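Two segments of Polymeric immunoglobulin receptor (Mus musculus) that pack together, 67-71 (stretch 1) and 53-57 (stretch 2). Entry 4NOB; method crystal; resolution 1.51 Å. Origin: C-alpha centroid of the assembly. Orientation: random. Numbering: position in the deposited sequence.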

# COMPACT_ATOMS: atom_id res chain seq x y z
N ARG A 67 3.44 -2.58 12.82
CA ARG A 67 4.40 -2.30 11.77
C ARG A 67 3.89 -1.59 10.59
O ARG A 67 4.56 -1.57 9.53
CB ARG A 67 5.21 -3.54 11.36
CG ARG A 67 4.42 -4.60 10.61
CD ARG A 67 5.24 -5.83 10.28
NE ARG A 67 4.51 -6.79 9.47
CZ ARG A 67 4.83 -7.16 8.23
NH1 ARG A 67 5.84 -6.60 7.60
NH2 ARG A 67 4.14 -8.04 7.58
N ALA A 68 2.71 -1.00 10.61
CA ALA A 68 2.21 -0.31 9.42
C ALA A 68 1.39 0.89 9.76
O ALA A 68 0.77 1.01 10.83
CB ALA A 68 1.44 -1.22 8.47
N ASN A 69 1.27 1.84 8.83
CA ASN A 69 0.44 3.06 8.99
C ASN A 69 -0.01 3.39 7.55
O ASN A 69 0.60 3.04 6.54
CB ASN A 69 1.29 4.22 9.58
CG ASN A 69 0.50 5.42 10.08
OD1 ASN A 69 -0.69 5.44 10.05
ND2 ASN A 69 1.21 6.45 10.56
N LEU A 70 -1.15 4.03 7.47
CA LEU A 70 -1.67 4.61 6.22
C LEU A 70 -2.02 6.04 6.59
O LEU A 70 -2.87 6.26 7.47
CB LEU A 70 -2.80 3.82 5.62
CG LEU A 70 -3.29 4.26 4.25
CD1 LEU A 70 -4.12 3.19 3.64
CD2 LEU A 70 -4.15 5.54 4.29
N ILE A 71 -1.40 7.04 5.98
CA ILE A 71 -1.64 8.42 6.30
C ILE A 71 -2.16 9.15 5.07
O ILE A 71 -1.47 9.14 4.01
CB ILE A 71 -0.35 9.16 6.71
CG1 ILE A 71 0.43 8.39 7.78
CG2 ILE A 71 -0.69 10.57 7.17
CD1 ILE A 71 1.83 8.91 8.11
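Stretch 2, residues 53-57: LISSN

Stretch 2 runs along stretch 1 at a modest angle and meets it through side chains rather than through backbone hydrogen bonds. Residues 68-71 are extended, as are Ile54 and Ser55, and the touching parts run in roughly the same direction, with the end-to-end vectors of 68 to 70 and 54 to 56 lying 31° apart. No hydrogen bond joins the two backbones. The nearest approach of CA atoms, 6.4 Å between CA of Leu70 and CA of Ser56, leaves a gap that side chains fill, and the contact is accordingly apolar and small, burying 218 Å² over both sides.

Ile54 and Leu70 dominate the contact, and on stretch 2 Ile54 contributes most of the covered area (82 Å², against 75 Å² for Leu70 on stretch 1). The CA-to-CB bond of Ile54 points toward stretch 1, and chi1 (-174°) and chi2 (167°) are both t, so the branch through CG1 is extended and delivers CD1 to stretch 1. There the methyl settles between the side chains of Ala68 and Leu70, 4.1 Å from Ala68 CB and 4.0 Å from Leu70 CB. These two residues point the same way because they alternate with Asn69 along an extended strand. Asn69 directs its CA-to-CB bond away, which leaves its backbone open to the methyl: CD1 of Ile54 lies 3.4 Å from Asn69 C and 3.5 Å from Leu70 N, so it rests on the peptide linking the two residues. The short side chain of Ala68 adds little reach of its own, and here it is the isoleucine that spans the gap.

Leu70 is the main counterpart on stretch 1. With chi1 at -173° and chi2 at 164°, both t, its side chain extends from the strand toward stretch 2, and its methyl groups reach the backbone and side chain of the serines: CD1 of Leu70 comes within 4.2 Å of Ser55 CA, and CD2 of Leu70 lies 4.2 Å from Ser56 CB. The first of these is a backbone contact, since Ser55 points its CA-to-CB bond away from stretch 1, in the alternation expected after Ile54. The chi1 of Ser55 is p (79°), and its OG accepts a weak hydrogen bond from the backbone N of Asn57, 3.4 Å from N to OG, a local link across the end of the extended segment.

At Ser56 the backbone leaves the extended conformation (phi/psi -71/-10), and its CA-to-CB bond is directed sideways. Its CB meets Leu70, while OG, with chi1 p at 62°, is hydrogen-bonded elsewhere in the structure. Asn57 continues this turn at -79/3 and makes no contact with stretch 1; Leu53, Arg67 and Ile71 likewise take no part.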

# COMPACT_ATOMS: atom_id res chain seq x y z
N LEU A 53 -5.31 -4.96 3.84
CA LEU A 53 -4.37 -5.07 4.93
C LEU A 53 -4.35 -3.82 5.82
O LEU A 53 -4.10 -3.94 7.03
CB LEU A 53 -2.92 -5.29 4.42
CG LEU A 53 -2.79 -6.62 3.65
CD1 LEU A 53 -1.43 -6.68 3.01
CD2 LEU A 53 -3.06 -7.83 4.55
N ILE A 54 -4.68 -2.66 5.27
CA ILE A 54 -4.79 -1.44 6.09
C ILE A 54 -5.70 -0.49 5.39
O ILE A 54 -5.69 -0.47 4.11
CB ILE A 54 -3.35 -0.87 6.42
CG1 ILE A 54 -3.49 0.29 7.36
CG2 ILE A 54 -2.60 -0.53 5.17
CD1 ILE A 54 -2.12 0.71 7.99
N SER A 55 -6.54 0.27 6.08
CA SER A 55 -7.34 1.24 5.44
C SER A 55 -7.48 2.50 6.32
O SER A 55 -7.28 2.43 7.57
CB SER A 55 -8.71 0.65 5.06
OG SER A 55 -9.50 0.64 6.28
N SER A 56 -7.91 3.56 5.70
CA SER A 56 -8.10 4.85 6.36
C SER A 56 -9.31 4.85 7.32
O SER A 56 -9.45 5.86 8.06
CB SER A 56 -8.22 6.02 5.39
OG SER A 56 -9.36 5.85 4.56
N ASN A 57 -10.17 3.82 7.33
CA ASN A 57 -11.21 3.73 8.36
C ASN A 57 -10.55 3.22 9.64
O ASN A 57 -11.24 3.04 10.66
CB ASN A 57 -12.28 2.78 7.91
CG ASN A 57 -13.03 3.23 6.66
OD1 ASN A 57 -13.29 2.42 5.71
ND2 ASN A 57 -13.39 4.50 6.62